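Local coordinates for heme-binding protein A / AI-2 binding protein A (Helicobacter pylori SS1, PDB 6OFQ) that probably binds short peptides such as STSA in the periplasm and delivers them to an ABC transporter, at residues Leu291-Lys302 / Gly419-Ala430. Sequence-based numbering, arbitrary orientation.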
loop_
_atom_site.group_PDB
_atom_site.type_symbol
_atom_site.label_atom_id
_atom_site.label_comp_id
_atom_site.label_asym_id
_atom_site.label_seq_id
_atom_site.Cartn_x
_atom_site.Cartn_y
_atom_site.Cartn_z
ATOM N N LEU A 291 9.881 3.883 2.850
ATOM C CA LEU A 291 8.624 4.471 3.357
ATOM C C LEU A 291 7.724 3.376 3.940
ATOM O O LEU A 291 6.493 3.467 3.915
ATOM C CB LEU A 291 7.860 5.280 2.329
ATOM C CG LEU A 291 8.581 6.564 1.942
ATOM C CD1 LEU A 291 7.999 7.173 0.691
ATOM C CD2 LEU A 291 8.243 7.596 3.013
ATOM N N LEU A 292 8.378 2.372 4.492
ATOM C CA LEU A 292 7.747 1.129 4.953
ATOM C C LEU A 292 7.728 1.005 6.455
ATOM O O LEU A 292 8.683 1.368 7.144
ATOM C CB LEU A 292 8.597 -0.063 4.452
ATOM C CG LEU A 292 8.800 -0.163 2.939
ATOM C CD1 LEU A 292 10.049 -0.912 2.506
ATOM C CD2 LEU A 292 7.576 -0.899 2.417
ATOM N N ALA A 293 6.683 0.392 7.002
ATOM C CA ALA A 293 6.640 0.011 8.401
ATOM C C ALA A 293 6.102 -1.416 8.495
ATOM O O ALA A 293 5.261 -1.817 7.678
ATOM C CB ALA A 293 5.792 0.947 9.245
ATOM N N SER A 294 6.624 -2.194 9.442
ATOM C CA SER A 294 6.225 -3.591 9.696
ATOM C C SER A 294 6.044 -3.762 11.195
ATOM O O SER A 294 6.886 -3.368 11.977
ATOM C CB SER A 294 7.358 -4.512 9.172
ATOM O OG SER A 294 6.983 -5.865 9.358
ATOM N N TRP A 295 4.951 -4.437 11.576
ATOM C CA TRP A 295 4.565 -4.489 13.015
ATOM C C TRP A 295 3.734 -5.732 13.280
ATOM O O TRP A 295 3.430 -6.477 12.353
ATOM C CB TRP A 295 3.870 -3.203 13.496
ATOM C CG TRP A 295 2.532 -2.930 12.889
ATOM C CD1 TRP A 295 1.330 -3.320 13.369
ATOM C CD2 TRP A 295 2.268 -2.281 11.649
ATOM N NE1 TRP A 295 0.317 -2.895 12.543
ATOM C CE2 TRP A 295 0.861 -2.240 11.473
ATOM C CE3 TRP A 295 3.061 -1.669 10.686
ATOM C CZ2 TRP A 295 0.265 -1.655 10.365
ATOM C CZ3 TRP A 295 2.477 -1.100 9.602
ATOM C CH2 TRP A 295 1.093 -1.117 9.433
ATOM N N LEU A 296 3.422 -5.944 14.531
ATOM C CA LEU A 296 2.524 -7.008 14.894
ATOM C C LEU A 296 1.190 -6.370 15.275
ATOM O O LEU A 296 1.149 -5.561 16.223
ATOM C CB LEU A 296 3.182 -7.815 15.993
ATOM C CG LEU A 296 2.448 -9.057 16.489
ATOM C CD1 LEU A 296 2.439 -10.172 15.444
ATOM C CD2 LEU A 296 3.093 -9.580 17.767
ATOM N N SER A 297 0.109 -6.656 14.562
ATOM C CA SER A 297 -1.251 -6.281 14.965
ATOM C C SER A 297 -1.633 -7.104 16.200
ATOM O O SER A 297 -1.291 -8.296 16.229
ATOM C CB SER A 297 -2.316 -6.616 13.891
ATOM O OG SER A 297 -2.135 -5.842 12.710
ATOM N N LEU A 298 -2.266 -6.452 17.173
ATOM C CA LEU A 298 -2.864 -7.110 18.340
ATOM C C LEU A 298 -4.327 -6.719 18.285
ATOM O O LEU A 298 -4.679 -5.543 18.224
ATOM C CB LEU A 298 -2.264 -6.561 19.626
ATOM C CG LEU A 298 -0.752 -6.718 19.805
ATOM C CD1 LEU A 298 -0.216 -6.050 21.037
ATOM C CD2 LEU A 298 -0.342 -8.196 19.752
ATOM N N ASN A 299 -5.210 -7.716 18.326
ATOM C CA ASN A 299 -6.627 -7.454 18.091
ATOM C C ASN A 299 -7.234 -6.987 19.389
ATOM O O ASN A 299 -7.573 -7.804 20.268
ATOM C CB ASN A 299 -7.360 -8.656 17.523
ATOM C CG ASN A 299 -8.801 -8.320 17.132
ATOM O OD1 ASN A 299 -9.419 -7.422 17.750
ATOM N ND2 ASN A 299 -9.320 -9.077 16.169
ATOM N N THR A 300 -7.280 -5.680 19.553
ATOM C CA THR A 300 -7.665 -5.044 20.814
ATOM C C THR A 300 -9.144 -5.281 21.206
ATOM O O THR A 300 -9.506 -4.865 22.326
ATOM C CB THR A 300 -7.340 -3.543 20.917
ATOM O OG1 THR A 300 -8.175 -2.807 20.000
ATOM C CG2 THR A 300 -5.871 -3.274 20.660
ATOM N N GLN A 301 -9.926 -5.893 20.338
ATOM C CA GLN A 301 -11.301 -6.216 20.746
ATOM C C GLN A 301 -11.417 -7.588 21.332
ATOM O O GLN A 301 -12.543 -7.956 21.675
ATOM C CB GLN A 301 -12.265 -6.011 19.578
ATOM C CG GLN A 301 -12.138 -4.615 18.992
ATOM C CD GLN A 301 -12.434 -3.492 19.987
ATOM O OE1 GLN A 301 -13.420 -3.558 20.754
ATOM N NE2 GLN A 301 -11.603 -2.440 19.981
ATOM N N LYS A 302 -10.340 -8.365 21.315
ATOM C CA LYS A 302 -10.407 -9.752 21.764
ATOM C C LYS A 302 -9.812 -9.895 23.150
ATOM O O LYS A 302 -9.115 -9.033 23.662
ATOM C CB LYS A 302 -9.706 -10.684 20.781
ATOM C CG LYS A 302 -10.520 -10.839 19.514
ATOM C CD LYS A 302 -9.902 -11.834 18.551
ATOM C CE LYS A 302 -10.846 -12.078 17.401
ATOM N NZ LYS A 302 -10.263 -12.942 16.364
ATOM N N GLY A 419 -11.002 -9.545 10.854
ATOM C CA GLY A 419 -10.746 -9.638 12.274
ATOM C C GLY A 419 -10.560 -11.048 12.813
ATOM O O GLY A 419 -10.723 -11.228 14.023
ATOM N N GLU A 420 -10.220 -12.012 11.959
ATOM C CA GLU A 420 -10.122 -13.384 12.422
ATOM C C GLU A 420 -8.938 -13.620 13.348
ATOM O O GLU A 420 -8.922 -14.547 14.176
ATOM C CB GLU A 420 -10.082 -14.359 11.240
ATOM C CG GLU A 420 -11.395 -14.369 10.510
ATOM C CD GLU A 420 -11.466 -15.356 9.373
ATOM O OE1 GLU A 420 -10.584 -16.217 9.256
ATOM O OE2 GLU A 420 -12.398 -15.238 8.563
ATOM N N HIS A 421 -7.885 -12.801 13.178
ATOM C CA HIS A 421 -6.659 -13.024 13.934
ATOM C C HIS A 421 -6.797 -12.522 15.362
ATOM O O HIS A 421 -7.614 -11.650 15.680
ATOM C CB HIS A 421 -5.528 -12.220 13.288
ATOM C CG HIS A 421 -5.805 -10.769 13.124
ATOM N ND1 HIS A 421 -6.767 -10.327 12.243
ATOM C CD2 HIS A 421 -5.345 -9.677 13.791
ATOM C CE1 HIS A 421 -6.869 -9.019 12.346
ATOM N NE2 HIS A 421 -6.013 -8.599 13.245
ATOM N N GLU A 422 -5.849 -12.985 16.174
ATOM C CA GLU A 422 -5.553 -12.442 17.512
ATOM C C GLU A 422 -4.328 -11.564 17.356
ATOM O O GLU A 422 -4.340 -10.389 17.712
ATOM C CB GLU A 422 -5.370 -13.557 18.552
ATOM C CG GLU A 422 -6.623 -14.375 18.846
ATOM C CD GLU A 422 -6.263 -15.439 19.854
ATOM O OE1 GLU A 422 -5.955 -15.203 21.039
ATOM O OE2 GLU A 422 -6.267 -16.576 19.401
ATOM N N MET A 423 -3.215 -12.156 16.960
ATOM C CA MET A 423 -2.012 -11.444 16.520
ATOM C C MET A 423 -1.751 -11.741 15.032
ATOM O O MET A 423 -2.048 -12.845 14.533
ATOM C CB MET A 423 -0.817 -11.913 17.342
ATOM C CG MET A 423 -1.057 -11.859 18.837
ATOM S SD MET A 423 0.412 -12.114 19.842
ATOM C CE MET A 423 0.997 -13.619 19.152
ATOM N N ALA A 424 -1.157 -10.793 14.313
ATOM C CA ALA A 424 -0.841 -11.045 12.906
ATOM C C ALA A 424 0.262 -10.057 12.503
ATOM O O ALA A 424 0.269 -8.927 12.997
ATOM C CB ALA A 424 -2.081 -10.798 12.066
ATOM N N PHE A 425 1.145 -10.479 11.630
ATOM C CA PHE A 425 2.053 -9.504 11.014
ATOM C C PHE A 425 1.291 -8.534 10.115
ATOM O O PHE A 425 0.340 -8.932 9.436
ATOM C CB PHE A 425 3.140 -10.230 10.227
ATOM C CG PHE A 425 4.133 -10.976 11.065
ATOM C CD1 PHE A 425 5.111 -10.348 11.776
ATOM C CD2 PHE A 425 4.018 -12.313 11.239
ATOM C CE1 PHE A 425 6.063 -11.032 12.505
ATOM C CE2 PHE A 425 4.926 -13.026 11.992
ATOM C CZ PHE A 425 5.918 -12.378 12.651
ATOM N N ALA A 426 1.747 -7.280 10.133
ATOM C CA ALA A 426 1.103 -6.275 9.317
ATOM C C ALA A 426 2.227 -5.434 8.733
ATOM O O ALA A 426 3.307 -5.288 9.326
ATOM C CB ALA A 426 0.254 -5.374 10.199
ATOM N N GLY A 427 2.004 -4.819 7.598
ATOM C CA GLY A 427 2.967 -3.907 6.992
ATOM C C GLY A 427 2.213 -2.924 6.120
ATOM O O GLY A 427 1.147 -3.172 5.530
ATOM N N TRP A 428 2.895 -1.807 5.906
ATOM C CA TRP A 428 2.377 -0.730 5.068
ATOM C C TRP A 428 3.497 0.008 4.364
ATOM O O TRP A 428 4.565 0.311 4.960
ATOM C CB TRP A 428 1.646 0.307 5.902
ATOM C CG TRP A 428 0.806 1.305 5.173
ATOM C CD1 TRP A 428 1.047 2.653 5.038
ATOM C CD2 TRP A 428 -0.477 1.068 4.623
ATOM N NE1 TRP A 428 -0.018 3.261 4.439
ATOM C CE2 TRP A 428 -0.969 2.301 4.166
ATOM C CE3 TRP A 428 -1.256 -0.089 4.444
ATOM C CZ2 TRP A 428 -2.185 2.413 3.528
ATOM C CZ3 TRP A 428 -2.471 0.048 3.846
ATOM C CH2 TRP A 428 -2.942 1.288 3.428
ATOM N N MET A 429 3.300 0.266 3.102
ATOM C CA MET A 429 4.128 1.179 2.305
ATOM C C MET A 429 3.299 2.436 2.116
ATOM O O MET A 429 2.136 2.397 1.685
ATOM C CB MET A 429 4.332 0.529 0.940
ATOM C CG MET A 429 4.902 1.438 -0.127
ATOM S SD MET A 429 6.541 2.077 0.314
ATOM C CE MET A 429 6.768 3.355 -0.943
ATOM N N ALA A 430 3.896 3.586 2.446
ATOM C CA ALA A 430 3.243 4.866 2.183
ATOM C C ALA A 430 2.690 4.943 0.788
ATOM O O ALA A 430 3.404 4.708 -0.184
ATOM C CB ALA A 430 4.188 6.027 2.416
#
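With CG lodged between its backbone N and carbonyl carbon (chi1 66°), W295 swings its indole across to the neighbouring strand, where A426 CB sits over one face, 3.6 Å from the centroid of the five-membered ring in a CH-pi contact. W428 CB lies in the indole plane, at the edge of the six-membered ring, 3.8 Å from W295 CH2; the W428 indole, its CG anti to the backbone N (chi1 -167°), leads away toward helix 436-443, where NE1 bonds N437 OD1. Strands 292-298 and 423-429 run antiparallel, with paired backbone bonds at A293/W428, W295/A426 and S297/A424. They are neighbours inside the mixed sheet of a type II periplasmic binding protein: strand 497-510 pairs with the first, strand 373-380 with the second. The other side of this pair carries L292 CD2 against M429 SD (3.8 Å) and L298 CD2 against M423 CG (3.8 Å), the L298 and M423 side chains lying side by side, pointing the same way. Past the strands, N299 N bonds E422 O, while N299 ND2 reaches H421 O at 3.1 Å, nearly in line with the carbonyl. N299 OD1 accepts from Q301 N, an Asx turn. The extended K302 chain delivers NZ above the H421 carbonyl plane (3.0 Å to O), giving that oxygen a second donor, and in the plane of the G419 carbonyl (2.9 Å to O), at the Schellman motif ending helix 409-417.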